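Local coordinates for protein nucleoporin nup120 (Schizosaccharomyces pombe, PDB 4GQ2) that serves as a structural component of the nuclear pore complex and, like other nucleoporins, may serve as a docking site for nuclear transport factors, at residues 512-524 / 531-543. Sequence-based numbering, arbitrary orientation.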
loop_
_atom_site.group_PDB
_atom_site.type_symbol
_atom_site.label_atom_id
_atom_site.label_comp_id
_atom_site.label_asym_id
_atom_site.label_seq_id
_atom_site.Cartn_x
_atom_site.Cartn_y
_atom_site.Cartn_z
ATOM N N TYR A 512 -13.037 10.897 -13.141
ATOM C CA TYR A 512 -14.151 11.739 -13.593
ATOM C C TYR A 512 -15.351 11.631 -12.656
ATOM O O TYR A 512 -15.941 12.638 -12.264
ATOM C CB TYR A 512 -14.554 11.412 -15.039
ATOM C CG TYR A 512 -15.834 12.083 -15.481
ATOM C CD1 TYR A 512 -15.853 13.431 -15.870
ATOM C CD2 TYR A 512 -17.034 11.372 -15.505
ATOM C CE1 TYR A 512 -17.036 14.042 -16.270
ATOM C CE2 TYR A 512 -18.216 11.971 -15.900
ATOM C CZ TYR A 512 -18.219 13.300 -16.280
ATOM O OH TYR A 512 -19.412 13.863 -16.665
ATOM N N LEU A 513 -15.701 10.404 -12.295
ATOM C CA LEU A 513 -16.798 10.172 -11.367
ATOM C C LEU A 513 -16.464 10.702 -9.985
ATOM O O LEU A 513 -17.293 11.368 -9.354
ATOM C CB LEU A 513 -17.116 8.683 -11.283
ATOM C CG LEU A 513 -17.665 8.012 -12.543
ATOM C CD1 LEU A 513 -17.864 6.541 -12.246
ATOM C CD2 LEU A 513 -18.971 8.650 -12.996
ATOM N N ASP A 514 -15.244 10.420 -9.524
ATOM C CA ASP A 514 -14.882 10.718 -8.151
ATOM C C ASP A 514 -14.775 12.198 -7.896
ATOM O O ASP A 514 -14.959 12.644 -6.769
ATOM C CB ASP A 514 -13.573 10.054 -7.740
ATOM C CG ASP A 514 -13.340 10.142 -6.242
ATOM O OD1 ASP A 514 -14.080 9.489 -5.476
ATOM O OD2 ASP A 514 -12.434 10.878 -5.826
ATOM N N HIS A 515 -14.466 12.946 -8.946
ATOM C CA HIS A 515 -14.314 14.388 -8.861
ATOM C C HIS A 515 -15.596 15.099 -8.513
ATOM O O HIS A 515 -15.567 16.179 -7.928
ATOM C CB HIS A 515 -13.703 14.938 -10.149
ATOM C CG HIS A 515 -13.288 16.380 -10.054
ATOM N ND1 HIS A 515 -12.647 16.883 -8.972
ATOM C CD2 HIS A 515 -13.439 17.435 -10.950
ATOM C CE1 HIS A 515 -12.403 18.192 -9.167
ATOM N NE2 HIS A 515 -12.890 18.531 -10.378
ATOM N N PHE A 516 -16.735 14.492 -8.837
ATOM C CA PHE A 516 -18.028 15.004 -8.366
ATOM C C PHE A 516 -18.102 15.010 -6.837
ATOM O O PHE A 516 -18.750 15.874 -6.247
ATOM C CB PHE A 516 -19.194 14.204 -8.969
ATOM C CG PHE A 516 -19.387 14.435 -10.444
ATOM C CD1 PHE A 516 -19.841 15.670 -10.922
ATOM C CD2 PHE A 516 -19.110 13.424 -11.363
ATOM C CE1 PHE A 516 -20.003 15.893 -12.283
ATOM C CE2 PHE A 516 -19.280 13.640 -12.728
ATOM C CZ PHE A 516 -19.726 14.875 -13.186
ATOM N N GLY A 517 -17.425 14.052 -6.202
ATOM C CA GLY A 517 -17.349 13.990 -4.745
ATOM C C GLY A 517 -16.477 15.063 -4.099
ATOM O O GLY A 517 -16.423 15.169 -2.866
ATOM N N ASP A 518 -15.798 15.857 -4.925
ATOM C CA ASP A 518 -14.912 16.924 -4.434
ATOM C C ASP A 518 -15.621 18.248 -4.144
ATOM O O ASP A 518 -15.000 19.184 -3.631
ATOM C CB ASP A 518 -13.741 17.142 -5.393
ATOM C CG ASP A 518 -12.838 15.925 -5.486
ATOM O OD1 ASP A 518 -12.632 15.255 -4.451
ATOM O OD2 ASP A 518 -12.344 15.631 -6.591
ATOM N N GLU A 519 -16.914 18.321 -4.457
ATOM C CA GLU A 519 -17.702 19.508 -4.151
ATOM C C GLU A 519 -17.699 19.794 -2.646
ATOM O O GLU A 519 -18.011 18.919 -1.842
ATOM C CB GLU A 519 -19.135 19.334 -4.657
ATOM C CG GLU A 519 -20.029 20.551 -4.456
ATOM C CD GLU A 519 -21.328 20.469 -5.242
ATOM O OE1 GLU A 519 -21.617 19.404 -5.831
ATOM O OE2 GLU A 519 -22.068 21.473 -5.268
ATOM N N ILE A 520 -17.335 21.018 -2.278
ATOM C CA ILE A 520 -17.356 21.456 -0.884
ATOM C C ILE A 520 -18.810 21.606 -0.434
ATOM O O ILE A 520 -19.682 21.888 -1.254
ATOM C CB ILE A 520 -16.539 22.765 -0.698
ATOM C CG1 ILE A 520 -16.457 23.189 0.770
ATOM C CG2 ILE A 520 -17.105 23.905 -1.543
ATOM C CD1 ILE A 520 -15.569 22.326 1.627
ATOM N N LEU A 521 -19.077 21.387 0.855
ATOM C CA LEU A 521 -20.445 21.469 1.374
ATOM C C LEU A 521 -20.515 22.244 2.676
ATOM O O LEU A 521 -21.414 23.061 2.868
ATOM C CB LEU A 521 -21.065 20.080 1.568
ATOM C CG LEU A 521 -21.151 19.140 0.362
ATOM C CD1 LEU A 521 -21.633 17.763 0.803
ATOM C CD2 LEU A 521 -22.054 19.697 -0.728
ATOM N N SER A 522 -19.574 21.973 3.575
ATOM C CA SER A 522 -19.515 22.671 4.843
ATOM C C SER A 522 -18.131 22.551 5.445
ATOM O O SER A 522 -17.307 21.774 4.959
ATOM C CB SER A 522 -20.539 22.098 5.816
ATOM O OG SER A 522 -20.087 20.864 6.343
ATOM N N ILE A 523 -17.894 23.340 6.499
ATOM C CA ILE A 523 -16.711 23.219 7.347
ATOM C C ILE A 523 -17.124 23.315 8.825
ATOM O O ILE A 523 -18.133 23.951 9.154
ATOM C CB ILE A 523 -15.608 24.257 7.000
ATOM C CG1 ILE A 523 -16.052 25.694 7.320
ATOM C CG2 ILE A 523 -15.161 24.132 5.543
ATOM C CD1 ILE A 523 -14.898 26.675 7.418
ATOM N N ASN A 524 -16.370 22.660 9.705
ATOM C CA ASN A 524 -16.655 22.684 11.139
ATOM C C ASN A 524 -15.385 22.715 11.952
ATOM O O ASN A 524 -14.525 21.843 11.797
ATOM C CB ASN A 524 -17.451 21.454 11.582
ATOM C CG ASN A 524 -18.792 21.338 10.900
ATOM O OD1 ASN A 524 -18.937 20.595 9.927
ATOM N ND2 ASN A 524 -19.788 22.062 11.413
ATOM N N VAL A 531 -8.928 20.815 15.648
ATOM C CA VAL A 531 -9.063 20.645 14.200
ATOM C C VAL A 531 -10.307 21.246 13.543
ATOM O O VAL A 531 -11.411 21.181 14.085
ATOM C CB VAL A 531 -8.951 19.143 13.844
ATOM C CG1 VAL A 531 -9.489 18.846 12.454
ATOM C CG2 VAL A 531 -7.503 18.695 13.965
ATOM N N THR A 532 -10.107 21.824 12.361
ATOM C CA THR A 532 -11.221 22.231 11.515
ATOM C C THR A 532 -11.436 21.237 10.366
ATOM O O THR A 532 -10.587 21.069 9.481
ATOM C CB THR A 532 -11.090 23.680 10.989
ATOM O OG1 THR A 532 -11.820 23.807 9.760
ATOM C CG2 THR A 532 -9.652 24.040 10.740
ATOM N N TYR A 533 -12.583 20.568 10.419
ATOM C CA TYR A 533 -12.985 19.604 9.408
ATOM C C TYR A 533 -13.514 20.321 8.176
ATOM O O TYR A 533 -14.202 21.330 8.287
ATOM C CB TYR A 533 -14.077 18.690 9.963
ATOM C CG TYR A 533 -13.607 17.704 11.008
ATOM C CD1 TYR A 533 -13.498 18.076 12.351
ATOM C CD2 TYR A 533 -13.288 16.391 10.661
ATOM C CE1 TYR A 533 -13.074 17.172 13.314
ATOM C CE2 TYR A 533 -12.863 15.483 11.617
ATOM C CZ TYR A 533 -12.756 15.876 12.940
ATOM O OH TYR A 533 -12.340 14.970 13.894
ATOM N N ILE A 534 -13.182 19.784 7.009
ATOM C CA ILE A 534 -13.684 20.271 5.730
ATOM C C ILE A 534 -14.493 19.151 5.103
ATOM O O ILE A 534 -13.967 18.060 4.877
ATOM C CB ILE A 534 -12.533 20.637 4.773
ATOM C CG1 ILE A 534 -11.644 21.721 5.382
ATOM C CG2 ILE A 534 -13.083 21.087 3.434
ATOM C CD1 ILE A 534 -10.239 21.737 4.816
ATOM N N ASN A 535 -15.761 19.425 4.807
ATOM C CA ASN A 535 -16.670 18.390 4.323
ATOM C C ASN A 535 -16.980 18.493 2.845
ATOM O O ASN A 535 -17.636 19.444 2.403
ATOM C CB ASN A 535 -17.958 18.388 5.149
ATOM C CG ASN A 535 -17.691 18.176 6.619
ATOM O OD1 ASN A 535 -17.096 17.171 7.006
ATOM N ND2 ASN A 535 -18.114 19.130 7.449
ATOM N N TYR A 536 -16.480 17.520 2.085
ATOM C CA TYR A 536 -16.753 17.420 0.653
ATOM C C TYR A 536 -17.851 16.391 0.463
ATOM O O TYR A 536 -18.227 15.715 1.413
ATOM C CB TYR A 536 -15.497 17.015 -0.135
ATOM C CG TYR A 536 -14.350 18.005 -0.039
ATOM C CD1 TYR A 536 -14.303 19.121 -0.866
ATOM C CD2 TYR A 536 -13.313 17.820 0.877
ATOM C CE1 TYR A 536 -13.268 20.033 -0.784
ATOM C CE2 TYR A 536 -12.263 18.723 0.959
ATOM C CZ TYR A 536 -12.252 19.832 0.129
ATOM O OH TYR A 536 -11.228 20.741 0.195
ATOM N N ALA A 537 -18.337 16.261 -0.768
ATOM C CA ALA A 537 -19.486 15.411 -1.073
ATOM C C ALA A 537 -19.218 13.915 -0.941
ATOM O O ALA A 537 -20.169 13.127 -0.895
ATOM C CB ALA A 537 -20.035 15.739 -2.456
ATOM N N ASN A 538 -17.946 13.514 -0.900
ATOM C CA ASN A 538 -17.603 12.117 -0.561
ATOM C C ASN A 538 -16.244 11.944 0.120
ATOM O O ASN A 538 -15.643 10.870 0.075
ATOM C CB ASN A 538 -17.822 11.131 -1.743
ATOM C CG ASN A 538 -16.686 11.126 -2.765
ATOM O OD1 ASN A 538 -16.588 10.199 -3.582
ATOM N ND2 ASN A 538 -15.834 12.144 -2.737
ATOM N N LYS A 539 -15.787 13.022 0.757
ATOM C CA LYS A 539 -14.495 13.071 1.434
ATOM C C LYS A 539 -14.560 14.006 2.654
ATOM O O LYS A 539 -15.304 14.990 2.640
ATOM C CB LYS A 539 -13.411 13.556 0.460
ATOM C CG LYS A 539 -13.232 12.678 -0.774
ATOM C CD LYS A 539 -12.174 13.223 -1.715
ATOM C CE LYS A 539 -11.993 12.345 -2.946
ATOM N NZ LYS A 539 -13.044 12.572 -3.980
ATOM N N VAL A 540 -13.804 13.665 3.701
ATOM C CA VAL A 540 -13.537 14.546 4.846
ATOM C C VAL A 540 -12.089 14.973 4.775
ATOM O O VAL A 540 -11.229 14.203 4.350
ATOM C CB VAL A 540 -13.613 13.850 6.232
ATOM C CG1 VAL A 540 -14.470 14.660 7.194
ATOM C CG2 VAL A 540 -14.095 12.418 6.138
ATOM N N ALA A 541 -11.810 16.181 5.249
ATOM C CA ALA A 541 -10.456 16.684 5.264
ATOM C C ALA A 541 -10.233 17.592 6.468
ATOM O O ALA A 541 -11.182 17.960 7.162
ATOM C CB ALA A 541 -10.169 17.420 3.967
ATOM N N PHE A 542 -8.973 17.922 6.732
ATOM C CA PHE A 542 -8.647 18.979 7.687
ATOM C C PHE A 542 -7.506 19.840 7.198
ATOM O O PHE A 542 -6.703 19.413 6.371
ATOM C CB PHE A 542 -8.335 18.453 9.093
ATOM C CG PHE A 542 -8.280 16.966 9.198
ATOM C CD1 PHE A 542 -7.153 16.262 8.794
ATOM C CD2 PHE A 542 -9.356 16.268 9.723
ATOM C CE1 PHE A 542 -7.106 14.879 8.899
ATOM C CE2 PHE A 542 -9.315 14.888 9.833
ATOM C CZ PHE A 542 -8.189 14.192 9.421
ATOM N N ILE A 543 -7.455 21.060 7.720
ATOM C CA ILE A 543 -6.424 22.020 7.350
ATOM C C ILE A 543 -5.118 21.654 8.051
ATOM O O ILE A 543 -5.132 21.100 9.157
ATOM C CB ILE A 543 -6.864 23.467 7.688
ATOM C CG1 ILE A 543 -8.160 23.807 6.942
ATOM C CG2 ILE A 543 -5.786 24.478 7.316
ATOM C CD1 ILE A 543 -8.852 25.064 7.423
#
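Strands 520-524 and 532-536 form an antiparallel beta hairpin at the edge of a mixed sheet in the beta-propeller domain, and a classic beta bulge interrupts their pairing where Leu-521 and Ser-522 both face Asn-535. Leu-521 N gives the shorter bond to Asn-535 O, 2.9 Å, while Ser-522 N reaches the same oxygen only weakly. Beyond the bulge the ladder is regular: Asn-535 N bonds to Ser-522 O, and Asn-524 and Tyr-533 exchange two backbone bonds. On the face carrying Ser-522, the Asn-535 amide leans over the neighbouring strand; with CG set beside its own backbone N (chi1 -58°), ND2 comes to donate to Ser-522 OG at 2.9 Å. That hydroxyl also bonds to Ala-60 O, and Asn-524 OD1 is held by Val-62 N, so strand 59-64 borders this face. On the face carrying Ile-520, Ile-523, Ile-534 and Tyr-536 the contacts are mostly apolar. Ile-520 swings CG1 away from its backbone N (chi1 -176°), which carries CD1 against Ile-534 CG2 and over one face of the Tyr-536 ring, 4.0 Å above its plane and offset toward the rim. Next to them, Ile-523 CG2 meets Ile-534 CG2 at 4.2 Å. Just past helix 492-515, Gly-517 O accepts Asn-538 N at 3.0 Å, joining the segment that follows the helix to the turn between strands 532-536 and 539-543. An extended Lys-539, bent only at its last torsion, pushes NZ between two carboxylates. A methionine in its place would probably leave the carboxylates of Asp-514 and Asp-518 without the cation they share. His-515 ND1 donates to the anti lone pair of Asp-518 OD2, which lies in the plane of the imidazole ring. Lys-539 NZ approaches both acids from above their carboxylate planes, 2.6 Å from Asp-514 OD2 and 2.8 Å from Asp-518 OD1.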